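Local coordinates for protein V-type ATPase 116 kDa subunit (PDB 3RRK) that probably takes part, as the cytoplasmic N-terminal domain of subunit I, in rotational proton transport by the V-type ATPase and in binding its ATPase part, at residues Lys157-Arg165 / Leu178-Ala189; Glu114-Ile125 / Arg234-Ile245. One frame throughout, in Å; residues are numbered along the deposited sequence.

Overall arrangement
The two contacts lie in different parts of an elongated cytoplasmic domain. Contact 1 (157-165 with 178-189) lies inside a small globular lobe, where helix 158-172 covers a three-stranded antiparallel sheet; the centre of the contact is about 40 Å from the centre of the chain. Contact 2 (114-125 with 234-245) lies nearer the middle, about 19 Å from that centre, where two long helices, 94-138 and 224-281, run antiparallel. The two contact centres are about 31 Å apart and the nearest atoms about 11 Å, without touching. Along the chain contact 1 falls within the loop that contact 2 closes, and helix 94-138 links them: it supplies one side of contact 2, while its Lys134, Leu135 and Leu138 touch the hairpin of contact 1.

Contact 1 (Lys157-Arg165 / Leu178-Ala189); sequences KPEELEAVR and LEAEPLENQLAA
Leu161 and Leu178 form the apolar centre of this contact, sliding past each other in opposite directions with Leu161 CD1 3.8 Å from Leu178 CD2. The two methyls of Leu161 divide the work: CD2 rests on Ala180 CB at 3.6 Å, while CD1 also reaches Ala189 CB at 4.1 Å. Small alanines suit these places because they let the leucine branches come down close to the sheet. With chi1 at -178°, Leu178 points CD2 at the helix, where it touches Val164 CG1 (3.7 Å) and Arg165 CB. At the start of the helix, Leu187 CD1 lies against the Pro158 ring, 3.8 Å from CG, and the two side chains cross at about a right angle.

Polar groups gather at the other end. Arg165 bends at chi3, and its NH1 makes a salt bridge with Glu162 OE2 at 3.3 Å, one turn back on the same helix. Glu179 OE2 lies near the edge of the guanidinium, 4.1 Å from Arg165 NH2, beyond salt-bridge range. The helix is thus held to the sheet mainly by aliphatic packing of leucine, valine, alanine and proline side chains, with charge confined to the margin.

Contact 2 (Glu114-Ile125 / Arg234-Ile245); sequences ERAALEEEIQTI and RARLAPEELVGI
Arg234 meets helix 114-125 along almost its whole length. Its CB packs against Ile125 CD1 at 3.6 Å, the two side chains crossing at about a right angle. Bends at chi2 (-57°) and chi3 then fold the chain back, so that CG and CD pass beside Glu121 OE2. Arg234 NE makes a weak hydrogen bond to Glu121 OE2 at 3.2 Å, and Arg234 NH2 a straighter one to Glu121 OE1 at 3.3 Å, meeting that oxygen from above a carboxylate turned 47° from the guanidinium plane. Arg234 NH1 and NH2 together grip Glu241 end-on, NH1 to OE2 at 3.1 Å and NH2 to OE1 at 3.0 Å. Leu118 CD2 lies at the guanidinium edge. Two acidic partners suit an arginine, whose several N-H groups can serve both at once; replacement by alanine would remove the guanidinium they share and would probably leave the carboxylates of Glu121 and Glu241 without the positive charge between them.

Beside this network the interface is mostly apolar. Leu118 enters a hole formed by Ala238, Glu241, Leu242 and Ile245, its CD1 3.8 Å from Ile245 CG1. In return Leu242 sits among Arg115, Leu118, Glu119 and Ile122, with CD2 3.9 Å from Ile122 CD1. The small Ala238 lets Ile122 and Leu118 approach its CB. The segment axes come within 9.6 Å at 149°, and the reciprocal knobs-into-holes packing of Leu118 and Leu242 resembles that of an antiparallel coiled coil, here part of the long helical arm of subunit I.

Contact 1 (Lys157-Arg165 / Leu178-Ala189)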
loop_
_atom_site.group_PDB
_atom_site.type_symbol
_atom_site.label_atom_id
_atom_site.label_comp_id
_atom_site.label_asym_id
_atom_site.label_seq_id
_atom_site.Cartn_x
_atom_site.Cartn_y
_atom_site.Cartn_z
ATOM N N LYS A 157 6.250 -27.197 27.258
ATOM C CA LYS A 157 6.911 -28.342 27.865
ATOM C C LYS A 157 5.942 -29.515 28.071
ATOM O O LYS A 157 4.760 -29.311 28.354
ATOM C CB LYS A 157 7.549 -27.916 29.196
ATOM C CG LYS A 157 8.227 -26.545 29.147
ATOM C CD LYS A 157 8.840 -26.153 30.484
ATOM C CE LYS A 157 9.569 -24.814 30.368
ATOM N NZ LYS A 157 10.275 -24.411 31.625
ATOM N N PRO A 158 6.438 -30.751 27.906
ATOM C CA PRO A 158 5.656 -31.935 28.285
ATOM C C PRO A 158 5.246 -31.871 29.761
ATOM O O PRO A 158 4.299 -32.538 30.183
ATOM C CB PRO A 158 6.635 -33.088 28.043
ATOM C CG PRO A 158 7.532 -32.592 26.956
ATOM C CD PRO A 158 7.682 -31.110 27.202
ATOM N N GLU A 159 5.968 -31.064 30.532
ATOM C CA GLU A 159 5.638 -30.828 31.929
ATOM C C GLU A 159 4.351 -30.021 32.022
ATOM O O GLU A 159 3.501 -30.282 32.872
ATOM C CB GLU A 159 6.779 -30.083 32.633
ATOM C CG GLU A 159 8.057 -30.909 32.842
ATOM C CD GLU A 159 8.837 -31.165 31.554
ATOM O OE1 GLU A 159 8.775 -30.322 30.635
ATOM O OE2 GLU A 159 9.517 -32.213 31.464
ATOM N N GLU A 160 4.208 -29.040 31.138
ATOM C CA GLU A 160 3.019 -28.197 31.127
ATOM C C GLU A 160 1.804 -29.007 30.674
ATOM O O GLU A 160 0.690 -28.799 31.151
ATOM C CB GLU A 160 3.219 -26.963 30.232
ATOM C CG GLU A 160 2.290 -25.801 30.576
ATOM C CD GLU A 160 2.480 -24.578 29.684
ATOM O OE1 GLU A 160 3.144 -24.694 28.626
ATOM O OE2 GLU A 160 1.956 -23.500 30.047
ATOM N N LEU A 161 2.029 -29.940 29.758
ATOM C CA LEU A 161 0.954 -30.777 29.269
ATOM C C LEU A 161 0.326 -31.536 30.429
ATOM O O LEU A 161 -0.892 -31.689 30.502
ATOM C CB LEU A 161 1.482 -31.754 28.229
ATOM C CG LEU A 161 0.421 -32.621 27.548
ATOM C CD1 LEU A 161 -0.586 -31.755 26.819
ATOM C CD2 LEU A 161 1.070 -33.608 26.590
ATOM N N GLU A 162 1.167 -32.001 31.343
ATOM C CA GLU A 162 0.698 -32.729 32.510
ATOM C C GLU A 162 -0.207 -31.888 33.391
ATOM O O GLU A 162 -1.278 -32.340 33.793
ATOM C CB GLU A 162 1.882 -33.245 33.318
ATOM C CG GLU A 162 2.669 -34.271 32.554
ATOM C CD GLU A 162 1.765 -35.157 31.717
ATOM O OE1 GLU A 162 0.894 -35.844 32.302
ATOM O OE2 GLU A 162 1.914 -35.151 30.475
ATOM N N ALA A 163 0.227 -30.670 33.693
ATOM C CA ALA A 163 -0.568 -29.762 34.509
ATOM C C ALA A 163 -1.976 -29.629 33.930
ATOM O O ALA A 163 -2.961 -29.546 34.672
ATOM C CB ALA A 163 0.118 -28.389 34.609
ATOM N N VAL A 164 -2.046 -29.616 32.600
ATOM C CA VAL A 164 -3.303 -29.553 31.859
ATOM C C VAL A 164 -4.105 -30.840 32.034
ATOM O O VAL A 164 -5.304 -30.817 32.341
ATOM C CB VAL A 164 -3.039 -29.383 30.353
ATOM C CG1 VAL A 164 -4.319 -29.562 29.561
ATOM C CG2 VAL A 164 -2.420 -28.043 30.072
ATOM N N ARG A 165 -3.432 -31.961 31.806
ATOM C CA ARG A 165 -4.035 -33.261 32.019
ATOM C C ARG A 165 -4.590 -33.323 33.436
ATOM O O ARG A 165 -5.682 -33.848 33.659
ATOM C CB ARG A 165 -3.010 -34.369 31.772
ATOM C CG ARG A 165 -3.520 -35.765 32.074
ATOM C CD ARG A 165 -2.572 -36.847 31.558
ATOM N NE ARG A 165 -2.885 -37.248 30.186
ATOM C CZ ARG A 165 -2.057 -37.135 29.151
ATOM N NH1 ARG A 165 -0.837 -36.631 29.310
ATOM N NH2 ARG A 165 -2.449 -37.534 27.950
ATOM N N LEU A 178 -6.559 -36.405 26.006
ATOM C CA LEU A 178 -5.510 -35.429 25.772
ATOM C C LEU A 178 -4.312 -36.087 25.103
ATOM O O LEU A 178 -3.614 -36.889 25.707
ATOM C CB LEU A 178 -5.113 -34.749 27.078
ATOM C CG LEU A 178 -4.052 -33.658 26.948
ATOM C CD1 LEU A 178 -4.431 -32.602 25.881
ATOM C CD2 LEU A 178 -3.793 -33.019 28.309
ATOM N N GLU A 179 -4.091 -35.756 23.840
ATOM C CA GLU A 179 -2.960 -36.294 23.104
ATOM C C GLU A 179 -2.168 -35.149 22.504
ATOM O O GLU A 179 -2.692 -34.050 22.321
ATOM C CB GLU A 179 -3.444 -37.251 22.019
ATOM C CG GLU A 179 -4.110 -38.506 22.569
ATOM C CD GLU A 179 -3.193 -39.310 23.490
ATOM O OE1 GLU A 179 -2.059 -39.630 23.069
ATOM O OE2 GLU A 179 -3.603 -39.613 24.635
ATOM N N ALA A 180 -0.902 -35.395 22.206
ATOM C CA ALA A 180 -0.021 -34.321 21.780
ATOM C C ALA A 180 1.083 -34.833 20.875
ATOM O O ALA A 180 1.516 -35.984 20.984
ATOM C CB ALA A 180 0.568 -33.628 22.978
ATOM N N GLU A 181 1.528 -33.969 19.971
ATOM C CA GLU A 181 2.610 -34.297 19.059
ATOM C C GLU A 181 3.665 -33.227 19.174
ATOM O O GLU A 181 3.344 -32.052 19.340
ATOM C CB GLU A 181 2.116 -34.409 17.613
ATOM C CG GLU A 181 1.515 -35.759 17.269
ATOM C CD GLU A 181 2.466 -36.908 17.563
ATOM O OE1 GLU A 181 3.678 -36.763 17.280
ATOM O OE2 GLU A 181 2.004 -37.950 18.083
ATOM N N PRO A 182 4.934 -33.634 19.097
ATOM C CA PRO A 182 6.064 -32.711 19.217
ATOM C C PRO A 182 6.218 -31.825 17.986
ATOM O O PRO A 182 6.195 -32.295 16.845
ATOM C CB PRO A 182 7.267 -33.650 19.344
ATOM C CG PRO A 182 6.853 -34.875 18.595
ATOM C CD PRO A 182 5.370 -35.017 18.834
ATOM N N LEU A 183 6.352 -30.532 18.232
ATOM C CA LEU A 183 6.716 -29.591 17.192
ATOM C C LEU A 183 8.204 -29.336 17.364
ATOM O O LEU A 183 8.835 -29.924 18.241
ATOM C CB LEU A 183 5.913 -28.305 17.347
ATOM C CG LEU A 183 4.920 -28.007 16.227
ATOM C CD1 LEU A 183 4.402 -29.278 15.605
ATOM C CD2 LEU A 183 3.782 -27.152 16.750
ATOM N N GLU A 184 8.773 -28.472 16.533
ATOM C CA GLU A 184 10.197 -28.192 16.632
ATOM C C GLU A 184 10.586 -27.739 18.044
ATOM O O GLU A 184 11.608 -28.163 18.579
ATOM C CB GLU A 184 10.629 -27.179 15.567
ATOM C CG GLU A 184 10.672 -27.754 14.146
ATOM C CD GLU A 184 11.170 -26.756 13.102
ATOM O OE1 GLU A 184 10.993 -25.534 13.303
ATOM O OE2 GLU A 184 11.739 -27.192 12.075
ATOM N N ASN A 185 9.758 -26.897 18.653
ATOM C CA ASN A 185 10.003 -26.433 20.016
ATOM C C ASN A 185 8.850 -26.750 20.956
ATOM O O ASN A 185 9.035 -27.342 22.015
ATOM C CB ASN A 185 10.270 -24.930 20.032
ATOM C CG ASN A 185 11.749 -24.600 19.975
ATOM O OD1 ASN A 185 12.600 -25.492 19.941
ATOM N ND2 ASN A 185 12.062 -23.312 19.945
ATOM N N GLN A 186 7.654 -26.344 20.560
ATOM C CA GLN A 186 6.459 -26.571 21.353
ATOM C C GLN A 186 5.845 -27.936 21.059
ATOM O O GLN A 186 6.413 -28.752 20.328
ATOM C CB GLN A 186 5.428 -25.476 21.069
ATOM C CG GLN A 186 5.941 -24.059 21.293
ATOM C CD GLN A 186 4.891 -23.001 21.008
ATOM O OE1 GLN A 186 3.926 -22.844 21.762
ATOM N NE2 GLN A 186 5.072 -22.270 19.911
ATOM N N LEU A 187 4.673 -28.165 21.638
ATOM C CA LEU A 187 3.926 -29.386 21.415
ATOM C C LEU A 187 2.535 -29.039 20.906
ATOM O O LEU A 187 1.855 -28.196 21.491
ATOM C CB LEU A 187 3.798 -30.163 22.720
ATOM C CG LEU A 187 5.079 -30.661 23.376
ATOM C CD1 LEU A 187 4.749 -31.231 24.742
ATOM C CD2 LEU A 187 5.743 -31.704 22.495
ATOM N N ALA A 188 2.118 -29.673 19.812
ATOM C CA ALA A 188 0.753 -29.535 19.336
ATOM C C ALA A 188 -0.121 -30.509 20.119
ATOM O O ALA A 188 0.060 -31.723 20.043
ATOM C CB ALA A 188 0.678 -29.824 17.855
ATOM N N ALA A 189 -1.049 -29.972 20.899
ATOM C CA ALA A 189 -1.916 -30.800 21.721
ATOM C C ALA A 189 -3.352 -30.679 21.250
ATOM O O ALA A 189 -3.720 -29.706 20.601
ATOM C CB ALA A 189 -1.811 -30.392 23.172
#

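Contact 2 (Glu114-Ile125 / Arg234-Ile245)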
loop_
_atom_site.group_PDB
_atom_site.type_symbol
_atom_site.label_atom_id
_atom_site.label_comp_id
_atom_site.label_asym_id
_atom_site.label_seq_id
_atom_site.Cartn_x
_atom_site.Cartn_y
_atom_site.Cartn_z
ATOM N N GLU A 114 -2.768 -9.971 -6.289
ATOM C CA GLU A 114 -2.714 -11.407 -6.331
ATOM C C GLU A 114 -1.427 -11.873 -5.687
ATOM O O GLU A 114 -1.459 -12.729 -4.803
ATOM C CB GLU A 114 -2.834 -11.913 -7.770
ATOM C CG GLU A 114 -3.010 -13.423 -7.857
ATOM C CD GLU A 114 -4.183 -13.910 -7.019
ATOM O OE1 GLU A 114 -5.247 -13.260 -7.084
ATOM O OE2 GLU A 114 -4.036 -14.925 -6.292
ATOM N N ARG A 115 -0.308 -11.293 -6.136
ATOM C CA ARG A 115 1.039 -11.582 -5.614
ATOM C C ARG A 115 1.106 -11.480 -4.088
ATOM O O ARG A 115 1.663 -12.353 -3.424
ATOM C CB ARG A 115 2.085 -10.648 -6.242
ATOM C CG ARG A 115 3.501 -10.864 -5.707
ATOM C CD ARG A 115 4.480 -9.820 -6.213
ATOM N NE ARG A 115 4.116 -8.492 -5.726
ATOM C CZ ARG A 115 4.497 -7.349 -6.290
ATOM N NH1 ARG A 115 5.250 -7.373 -7.380
ATOM N NH2 ARG A 115 4.104 -6.187 -5.767
ATOM N N ALA A 116 0.534 -10.422 -3.531
ATOM C CA ALA A 116 0.457 -10.299 -2.077
ATOM C C ALA A 116 -0.379 -11.405 -1.422
ATOM O O ALA A 116 -0.013 -11.910 -0.360
ATOM C CB ALA A 116 -0.061 -8.900 -1.656
ATOM N N ALA A 117 -1.501 -11.771 -2.036
ATOM C CA ALA A 117 -2.361 -12.827 -1.473
ATOM C C ALA A 117 -1.638 -14.165 -1.473
ATOM O O ALA A 117 -1.675 -14.894 -0.485
ATOM C CB ALA A 117 -3.671 -12.937 -2.225
ATOM N N LEU A 118 -0.961 -14.471 -2.572
ATOM C CA LEU A 118 -0.106 -15.649 -2.626
ATOM C C LEU A 118 1.013 -15.637 -1.595
ATOM O O LEU A 118 1.216 -16.628 -0.918
ATOM C CB LEU A 118 0.433 -15.853 -4.036
ATOM C CG LEU A 118 -0.683 -16.346 -4.966
ATOM C CD1 LEU A 118 -0.661 -15.626 -6.298
ATOM C CD2 LEU A 118 -0.623 -17.868 -5.142
ATOM N N GLU A 119 1.724 -14.525 -1.448
ATOM C CA GLU A 119 2.839 -14.497 -0.508
ATOM C C GLU A 119 2.364 -14.670 0.929
ATOM O O GLU A 119 3.012 -15.345 1.723
ATOM C CB GLU A 119 3.657 -13.220 -0.661
ATOM C CG GLU A 119 4.288 -13.048 -2.030
ATOM C CD GLU A 119 4.923 -11.680 -2.208
ATOM O OE1 GLU A 119 4.619 -10.770 -1.403
ATOM O OE2 GLU A 119 5.722 -11.513 -3.154
ATOM N N GLU A 120 1.228 -14.067 1.257
ATOM C CA GLU A 120 0.675 -14.171 2.606
ATOM C C GLU A 120 0.193 -15.598 2.850
ATOM O O GLU A 120 0.262 -16.111 3.969
ATOM C CB GLU A 120 -0.479 -13.177 2.802
ATOM C CG GLU A 120 -0.155 -11.945 3.656
ATOM C CD GLU A 120 0.700 -10.880 2.940
ATOM O OE1 GLU A 120 1.950 -10.923 3.067
ATOM O OE2 GLU A 120 0.124 -9.984 2.277
ATOM N N GLU A 121 -0.286 -16.235 1.786
ATOM C CA GLU A 121 -0.788 -17.595 1.854
ATOM C C GLU A 121 0.359 -18.557 2.159
ATOM O O GLU A 121 0.294 -19.368 3.085
ATOM C CB GLU A 121 -1.452 -17.953 0.511
ATOM C CG GLU A 121 -2.578 -19.024 0.555
ATOM C CD GLU A 121 -3.409 -19.073 -0.734
ATOM O OE1 GLU A 121 -2.894 -18.701 -1.814
ATOM O OE2 GLU A 121 -4.588 -19.479 -0.660
ATOM N N ILE A 122 1.415 -18.444 1.366
ATOM C CA ILE A 122 2.605 -19.263 1.518
ATOM C C ILE A 122 3.263 -19.109 2.888
ATOM O O ILE A 122 3.730 -20.084 3.475
ATOM C CB ILE A 122 3.603 -18.947 0.414
ATOM C CG1 ILE A 122 3.021 -19.363 -0.935
ATOM C CG2 ILE A 122 4.910 -19.652 0.651
ATOM C CD1 ILE A 122 3.859 -18.900 -2.126
ATOM N N GLN A 123 3.290 -17.892 3.409
ATOM C CA GLN A 123 3.844 -17.662 4.743
ATOM C C GLN A 123 2.984 -18.272 5.849
ATOM O O GLN A 123 3.510 -18.857 6.793
ATOM C CB GLN A 123 4.071 -16.171 4.982
ATOM C CG GLN A 123 5.118 -15.573 4.060
ATOM C CD GLN A 123 5.155 -14.052 4.110
ATOM O OE1 GLN A 123 4.708 -13.443 5.080
ATOM N NE2 GLN A 123 5.682 -13.437 3.057
ATOM N N THR A 124 1.668 -18.121 5.733
ATOM C CA THR A 124 0.732 -18.774 6.646
ATOM C C THR A 124 1.006 -20.271 6.711
ATOM O O THR A 124 1.131 -20.861 7.785
ATOM C CB THR A 124 -0.706 -18.620 6.162
ATOM O OG1 THR A 124 -1.039 -17.232 6.090
ATOM C CG2 THR A 124 -1.641 -19.304 7.108
ATOM N N ILE A 125 1.084 -20.888 5.542
ATOM C CA ILE A 125 1.386 -22.297 5.468
ATOM C C ILE A 125 2.744 -22.600 6.097
ATOM O O ILE A 125 2.943 -23.678 6.647
ATOM C CB ILE A 125 1.319 -22.794 4.009
ATOM C CG1 ILE A 125 -0.142 -22.815 3.537
ATOM C CG2 ILE A 125 1.956 -24.164 3.877
ATOM C CD1 ILE A 125 -0.308 -22.974 2.045
ATOM N N ARG A 234 -2.629 -25.985 -1.373
ATOM C CA ARG A 234 -2.139 -24.640 -1.626
ATOM C C ARG A 234 -0.610 -24.662 -1.596
ATOM O O ARG A 234 0.036 -23.890 -2.293
ATOM C CB ARG A 234 -2.683 -23.626 -0.609
ATOM C CG ARG A 234 -4.200 -23.470 -0.607
ATOM C CD ARG A 234 -4.731 -23.069 -1.975
ATOM N NE ARG A 234 -3.988 -21.949 -2.557
ATOM C CZ ARG A 234 -3.659 -21.858 -3.846
ATOM N NH1 ARG A 234 -4.006 -22.822 -4.693
ATOM N NH2 ARG A 234 -2.983 -20.809 -4.290
ATOM N N ALA A 235 -0.031 -25.560 -0.801
ATOM C CA ALA A 235 1.428 -25.668 -0.713
ATOM C C ALA A 235 2.013 -26.223 -1.998
ATOM O O ALA A 235 3.187 -26.014 -2.292
ATOM C CB ALA A 235 1.851 -26.522 0.476
ATOM N N ARG A 236 1.194 -26.931 -2.764
ATOM C CA ARG A 236 1.645 -27.484 -4.033
ATOM C C ARG A 236 1.357 -26.503 -5.163
ATOM O O ARG A 236 2.143 -26.371 -6.097
ATOM C CB ARG A 236 0.963 -28.831 -4.312
ATOM C CG ARG A 236 1.672 -29.686 -5.356
ATOM C CD ARG A 236 0.887 -30.950 -5.705
ATOM N NE ARG A 236 -0.343 -30.661 -6.439
ATOM C CZ ARG A 236 -1.557 -30.671 -5.898
ATOM N NH1 ARG A 236 -1.709 -30.964 -4.611
ATOM N NH2 ARG A 236 -2.620 -30.392 -6.645
ATOM N N LEU A 237 0.228 -25.808 -5.066
ATOM C CA LEU A 237 -0.215 -24.922 -6.137
ATOM C C LEU A 237 0.334 -23.493 -6.029
ATOM O O LEU A 237 0.724 -22.900 -7.035
ATOM C CB LEU A 237 -1.748 -24.897 -6.218
ATOM C CG LEU A 237 -2.426 -26.249 -6.483
ATOM C CD1 LEU A 237 -3.954 -26.133 -6.457
ATOM C CD2 LEU A 237 -1.946 -26.855 -7.796
ATOM N N ALA A 238 0.363 -22.946 -4.816
ATOM C CA ALA A 238 0.669 -21.532 -4.634
ATOM C C ALA A 238 2.021 -21.131 -5.203
ATOM O O ALA A 238 2.119 -20.159 -5.951
ATOM C CB ALA A 238 0.556 -21.124 -3.168
ATOM N N PRO A 239 3.074 -21.877 -4.858
ATOM C CA PRO A 239 4.401 -21.446 -5.298
ATOM C C PRO A 239 4.493 -21.300 -6.813
ATOM O O PRO A 239 5.217 -20.438 -7.305
ATOM C CB PRO A 239 5.309 -22.568 -4.805
ATOM C CG PRO A 239 4.579 -23.138 -3.634
ATOM C CD PRO A 239 3.136 -23.078 -4.013
ATOM N N GLU A 240 3.758 -22.121 -7.548
ATOM C CA GLU A 240 3.815 -22.034 -8.997
ATOM C C GLU A 240 2.924 -20.910 -9.527
ATOM O O GLU A 240 3.250 -20.262 -10.519
ATOM C CB GLU A 240 3.471 -23.376 -9.647
ATOM C CG GLU A 240 3.464 -23.336 -11.177
ATOM C CD GLU A 240 4.791 -22.884 -11.791
ATOM O OE1 GLU A 240 5.863 -23.196 -11.219
ATOM O OE2 GLU A 240 4.758 -22.218 -12.856
ATOM N N GLU A 241 1.804 -20.669 -8.862
ATOM C CA GLU A 241 0.944 -19.559 -9.257
ATOM C C GLU A 241 1.677 -18.238 -9.049
ATOM O O GLU A 241 1.454 -17.271 -9.767
ATOM C CB GLU A 241 -0.375 -19.565 -8.467
ATOM C CG GLU A 241 -1.209 -20.819 -8.658
ATOM C CD GLU A 241 -2.366 -20.931 -7.686
ATOM O OE1 GLU A 241 -2.844 -19.891 -7.186
ATOM O OE2 GLU A 241 -2.794 -22.072 -7.423
ATOM N N LEU A 242 2.545 -18.202 -8.051
ATOM C CA LEU A 242 3.287 -16.993 -7.747
ATOM C C LEU A 242 4.312 -16.750 -8.857
ATOM O O LEU A 242 4.500 -15.625 -9.315
ATOM C CB LEU A 242 3.966 -17.123 -6.386
ATOM C CG LEU A 242 4.733 -15.905 -5.880
ATOM C CD1 LEU A 242 3.855 -14.678 -5.938
ATOM C CD2 LEU A 242 5.222 -16.145 -4.462
ATOM N N VAL A 243 4.957 -17.818 -9.305
ATOM C CA VAL A 243 5.892 -17.705 -10.407
ATOM C C VAL A 243 5.225 -17.009 -11.589
ATOM O O VAL A 243 5.722 -16.005 -12.099
ATOM C CB VAL A 243 6.454 -19.081 -10.801
ATOM C CG1 VAL A 243 7.131 -19.014 -12.157
ATOM C CG2 VAL A 243 7.443 -19.549 -9.742
ATOM N N GLY A 244 4.080 -17.528 -11.999
ATOM C CA GLY A 244 3.315 -16.934 -13.081
ATOM C C GLY A 244 2.919 -15.482 -12.879
ATOM O O GLY A 244 2.986 -14.683 -13.812
ATOM N N ILE A 245 2.491 -15.137 -11.668
ATOM C CA ILE A 245 2.179 -13.754 -11.341
ATOM C C ILE A 245 3.426 -12.869 -11.475
ATOM O O ILE A 245 3.355 -11.736 -11.963
ATOM C CB ILE A 245 1.640 -13.626 -9.916
ATOM C CG1 ILE A 245 0.290 -14.366 -9.776
ATOM C CG2 ILE A 245 1.500 -12.172 -9.546
ATOM C CD1 ILE A 245 -0.902 -13.772 -10.571
#